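Mandelate racemase / muconate lactonizing enzyme, C-terminal domain protein (Labrenzia alexandrii, PDB 4E5T) is a magnesium-binding member of the mandelate racemase/muconate lactonizing enzyme family, probably an isomerase or lyase whose exact reaction and substrate are not established. Local coordinates at residues M2-F10 with A55-E66. Residues are numbered along the deposited sequence; the frame is centred on the assembly and turned at random.
Sequences MRLSDIETF and AEDVFARQFAGE
Leu-4 meets the turn 63-66 through two backbone hydrogen bonds: Leu-4 N donates to Glu-66 O over 2.9 Å, and Gly-65 N donates to Leu-4 O over 2.8 Å, almost straight at 177°. Beyond this clasp, strand 4-10 and helix 55-63 run antiparallel, their axes at 169° and 9.2 Å apart at closest approach. A pi-type turn spans 59-63, where Phe-59 O accepts from both Phe-63 N and Ala-64 N, and a type II beta turn from Phe-63 to Glu-66 overlaps its end; at the backbone angles of Gly-65 a CB would collide with the carbonyl O of Ala-64. Across the contact, the Phe-59 ring slots in between Leu-4 and Ile-7. CG of Phe-59 stands anti to the backbone N (chi1 178°), sending the ring toward the strand. Ile-7 CB lies over one face, 3.9 Å from the Phe-59 ring centroid, and Ala-64 N sits above the opposite face. Strand 4-13 is an outermost strand, within this chain, of the three-stranded antiparallel sheet, packed here on a helix of the alpha+beta N-terminal domain, the capping domain of enolase-superfamily proteins. The Phe-59 ring points its CZ at the classic beta bulge that Ser-5 and Asp-6 form opposite Val-30, reaching within 3.6 Å of Asp-6 N. Replacing Phe-59 by an alanine would probably open a gap under the bulge and deprive Ile-7 of its aromatic face. Leu-4 CB packs obliquely against Phe-59 CE1, while Leu-4 CD1 comes to the edge of the Phe-63 ring, 4.0 Å from Phe-63 CD2; Leu-98 of helix 89-110 touches Ile-7 and Phe-63. Toward the other end, Thr-9 CG2 rests 4.1 Å from Ala-55 CB, and Thr-9 OG1 gives a weak hydrogen bond to Glu-56 OE2, delivered by the extended glutamate chain.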
loop_
_atom_site.group_PDB
_atom_site.type_symbol
_atom_site.label_atom_id
_atom_site.label_comp_id
_atom_site.label_asym_id
_atom_site.label_seq_id
_atom_site.Cartn_x
_atom_site.Cartn_y
_atom_site.Cartn_z
ATOM N N MET A 2 -2.736 -2.606 -52.314
ATOM C CA MET A 2 -4.018 -2.981 -51.711
ATOM C C MET A 2 -4.646 -1.833 -50.918
ATOM O O MET A 2 -4.011 -1.250 -50.044
ATOM C CB MET A 2 -3.873 -4.213 -50.802
ATOM C CG MET A 2 -5.209 -4.919 -50.554
ATOM S SD MET A 2 -5.229 -6.397 -49.499
ATOM C CE MET A 2 -3.889 -7.367 -50.171
ATOM N N ARG A 3 -5.898 -1.513 -51.218
ATOM C CA ARG A 3 -6.586 -0.445 -50.509
ATOM C C ARG A 3 -8.084 -0.714 -50.320
ATOM O O ARG A 3 -8.761 -1.187 -51.227
ATOM C CB ARG A 3 -6.344 0.906 -51.195
ATOM C CG ARG A 3 -6.114 0.847 -52.697
ATOM C CD ARG A 3 -6.372 2.211 -53.352
ATOM N NE ARG A 3 -7.692 2.732 -52.990
ATOM C CZ ARG A 3 -8.222 3.856 -53.466
ATOM N NH1 ARG A 3 -7.544 4.592 -54.343
ATOM N NH2 ARG A 3 -9.434 4.239 -53.065
ATOM N N LEU A 4 -8.595 -0.433 -49.127
ATOM C CA LEU A 4 -10.023 -0.567 -48.867
ATOM C C LEU A 4 -10.750 0.510 -49.649
ATOM O O LEU A 4 -10.309 1.678 -49.698
ATOM C CB LEU A 4 -10.326 -0.417 -47.377
ATOM C CG LEU A 4 -9.614 -1.449 -46.517
ATOM C CD1 LEU A 4 -9.959 -1.268 -45.066
ATOM C CD2 LEU A 4 -10.021 -2.825 -46.990
ATOM N N SER A 5 -11.875 0.122 -50.240
ATOM C CA SER A 5 -12.535 0.970 -51.217
ATOM C C SER A 5 -13.981 1.260 -50.858
ATOM O O SER A 5 -14.473 2.380 -51.028
ATOM C CB SER A 5 -12.483 0.294 -52.585
ATOM O OG SER A 5 -12.075 1.213 -53.566
ATOM N N ASP A 6 -14.657 0.235 -50.358
ATOM C CA ASP A 6 -16.102 0.273 -50.245
ATOM C C ASP A 6 -16.576 -0.471 -49.018
ATOM O O ASP A 6 -15.998 -1.486 -48.612
ATOM C CB ASP A 6 -16.752 -0.332 -51.489
ATOM C CG ASP A 6 -16.775 0.629 -52.658
ATOM O OD1 ASP A 6 -17.354 1.730 -52.504
ATOM O OD2 ASP A 6 -16.212 0.284 -53.724
ATOM N N ILE A 7 -17.643 0.062 -48.434
ATOM C CA ILE A 7 -18.298 -0.546 -47.301
ATOM C C ILE A 7 -19.790 -0.699 -47.620
ATOM O O ILE A 7 -20.397 0.157 -48.281
ATOM C CB ILE A 7 -18.068 0.273 -46.001
ATOM C CG1 ILE A 7 -18.752 -0.409 -44.806
ATOM C CG2 ILE A 7 -18.541 1.712 -46.162
ATOM C CD1 ILE A 7 -18.518 0.277 -43.472
ATOM N N GLU A 8 -20.359 -1.827 -47.209
ATOM C CA GLU A 8 -21.801 -1.940 -47.103
ATOM C C GLU A 8 -22.088 -2.311 -45.645
ATOM O O GLU A 8 -21.296 -3.010 -45.015
ATOM C CB GLU A 8 -22.388 -2.966 -48.091
ATOM C CG GLU A 8 -23.919 -3.047 -48.022
ATOM C CD GLU A 8 -24.570 -3.955 -49.068
ATOM O OE1 GLU A 8 -23.924 -4.940 -49.512
ATOM O OE2 GLU A 8 -25.742 -3.677 -49.440
ATOM N N THR A 9 -23.189 -1.801 -45.097
ATOM C CA THR A 9 -23.626 -2.195 -43.763
ATOM C C THR A 9 -24.943 -2.928 -43.874
ATOM O O THR A 9 -25.706 -2.735 -44.820
ATOM C CB THR A 9 -23.789 -0.997 -42.778
ATOM O OG1 THR A 9 -24.629 0.015 -43.358
ATOM C CG2 THR A 9 -22.443 -0.397 -42.414
ATOM N N PHE A 10 -25.188 -3.783 -42.894
ATOM C CA PHE A 10 -26.401 -4.576 -42.835
ATOM C C PHE A 10 -26.920 -4.513 -41.410
ATOM O O PHE A 10 -26.189 -4.775 -40.454
ATOM C CB PHE A 10 -26.108 -6.034 -43.184
ATOM C CG PHE A 10 -25.362 -6.223 -44.480
ATOM C CD1 PHE A 10 -24.006 -5.914 -44.576
ATOM C CD2 PHE A 10 -26.008 -6.742 -45.590
ATOM C CE1 PHE A 10 -23.324 -6.089 -45.753
ATOM C CE2 PHE A 10 -25.323 -6.930 -46.772
ATOM C CZ PHE A 10 -23.985 -6.603 -46.856
ATOM N N ALA A 55 -20.612 3.558 -38.628
ATOM C CA ALA A 55 -19.653 2.684 -39.287
ATOM C C ALA A 55 -19.265 3.293 -40.628
ATOM O O ALA A 55 -18.082 3.395 -40.956
ATOM C CB ALA A 55 -20.228 1.296 -39.467
ATOM N N GLU A 56 -20.271 3.744 -41.373
ATOM C CA GLU A 56 -20.043 4.394 -42.647
ATOM C C GLU A 56 -19.205 5.658 -42.559
ATOM O O GLU A 56 -18.265 5.834 -43.338
ATOM C CB GLU A 56 -21.367 4.721 -43.283
ATOM C CG GLU A 56 -21.996 3.548 -43.973
ATOM C CD GLU A 56 -23.338 3.909 -44.563
ATOM O OE1 GLU A 56 -23.499 5.076 -45.011
ATOM O OE2 GLU A 56 -24.231 3.031 -44.552
ATOM N N ASP A 57 -19.563 6.544 -41.625
ATOM C CA ASP A 57 -18.819 7.785 -41.378
ATOM C C ASP A 57 -17.366 7.490 -41.010
ATOM O O ASP A 57 -16.446 8.090 -41.591
ATOM C CB ASP A 57 -19.493 8.647 -40.294
ATOM C CG ASP A 57 -18.694 9.915 -39.951
ATOM O OD1 ASP A 57 -17.829 9.861 -39.044
ATOM O OD2 ASP A 57 -18.932 10.971 -40.575
ATOM N N VAL A 58 -17.150 6.569 -40.067
ATOM C CA VAL A 58 -15.780 6.195 -39.723
ATOM C C VAL A 58 -14.987 5.647 -40.930
ATOM O O VAL A 58 -13.880 6.107 -41.189
ATOM C CB VAL A 58 -15.711 5.187 -38.559
ATOM C CG1 VAL A 58 -14.269 4.811 -38.277
ATOM C CG2 VAL A 58 -16.367 5.761 -37.315
ATOM N N PHE A 59 -15.551 4.676 -41.658
ATOM C CA PHE A 59 -14.884 4.087 -42.827
ATOM C C PHE A 59 -14.470 5.129 -43.876
ATOM O O PHE A 59 -13.397 5.024 -44.474
ATOM C CB PHE A 59 -15.736 2.998 -43.501
ATOM C CG PHE A 59 -15.094 2.410 -44.734
ATOM C CD1 PHE A 59 -14.203 1.341 -44.630
ATOM C CD2 PHE A 59 -15.366 2.928 -46.004
ATOM C CE1 PHE A 59 -13.592 0.792 -45.767
ATOM C CE2 PHE A 59 -14.766 2.387 -47.147
ATOM C CZ PHE A 59 -13.876 1.323 -47.023
ATOM N N ALA A 60 -15.324 6.116 -44.114
ATOM C CA ALA A 60 -14.966 7.181 -45.026
ATOM C C ALA A 60 -13.843 8.026 -44.418
ATOM O O ALA A 60 -12.856 8.335 -45.087
ATOM C CB ALA A 60 -16.183 8.035 -45.355
ATOM N N ARG A 61 -13.986 8.376 -43.140
ATOM C CA ARG A 61 -13.044 9.275 -42.474
ATOM C C ARG A 61 -11.690 8.609 -42.209
ATOM O O ARG A 61 -10.644 9.234 -42.354
ATOM C CB ARG A 61 -13.649 9.811 -41.170
ATOM C CG ARG A 61 -13.663 11.332 -41.030
ATOM C CD ARG A 61 -14.654 11.788 -39.952
ATOM N NE ARG A 61 -15.939 12.248 -40.493
ATOM C CZ ARG A 61 -16.256 13.528 -40.697
ATOM N NH1 ARG A 61 -15.378 14.488 -40.407
ATOM N NH2 ARG A 61 -17.448 13.852 -41.194
ATOM N N GLN A 62 -11.711 7.335 -41.842
ATOM C CA GLN A 62 -10.482 6.659 -41.447
ATOM C C GLN A 62 -9.945 5.571 -42.385
ATOM O O GLN A 62 -8.727 5.431 -42.510
ATOM C CB GLN A 62 -10.595 6.073 -40.030
ATOM C CG GLN A 62 -11.075 7.018 -38.944
ATOM C CD GLN A 62 -10.417 8.373 -38.998
ATOM O OE1 GLN A 62 -9.271 8.516 -39.437
ATOM N NE2 GLN A 62 -11.148 9.394 -38.548
ATOM N N PHE A 63 -10.816 4.796 -43.032
ATOM C CA PHE A 63 -10.333 3.576 -43.696
ATOM C C PHE A 63 -10.119 3.638 -45.206
ATOM O O PHE A 63 -9.151 3.088 -45.709
ATOM C CB PHE A 63 -11.197 2.372 -43.332
ATOM C CG PHE A 63 -11.043 1.929 -41.902
ATOM C CD1 PHE A 63 -11.371 2.789 -40.854
ATOM C CD2 PHE A 63 -10.575 0.660 -41.599
ATOM C CE1 PHE A 63 -11.227 2.393 -39.538
ATOM C CE2 PHE A 63 -10.435 0.256 -40.283
ATOM C CZ PHE A 63 -10.762 1.123 -39.249
ATOM N N ALA A 64 -11.030 4.285 -45.916
ATOM C CA ALA A 64 -10.975 4.350 -47.373
ATOM C C ALA A 64 -9.591 4.783 -47.866
ATOM O O ALA A 64 -9.074 5.809 -47.441
ATOM C CB ALA A 64 -12.023 5.307 -47.874
ATOM N N GLY A 65 -8.988 3.985 -48.744
ATOM C CA GLY A 65 -7.667 4.299 -49.256
ATOM C C GLY A 65 -6.517 3.710 -48.445
ATOM O O GLY A 65 -5.356 4.027 -48.692
ATOM N N GLU A 66 -6.826 2.846 -47.482
ATOM C CA GLU A 66 -5.800 2.328 -46.593
ATOM C C GLU A 66 -5.555 0.847 -46.793
ATOM O O GLU A 66 -6.450 0.113 -47.201
ATOM C CB GLU A 66 -6.156 2.595 -45.121
ATOM C CG GLU A 66 -6.016 4.041 -44.680
ATOM C CD GLU A 66 -4.569 4.476 -44.475
ATOM O OE1 GLU A 66 -3.634 3.669 -44.723
ATOM O OE2 GLU A 66 -4.372 5.638 -44.049
#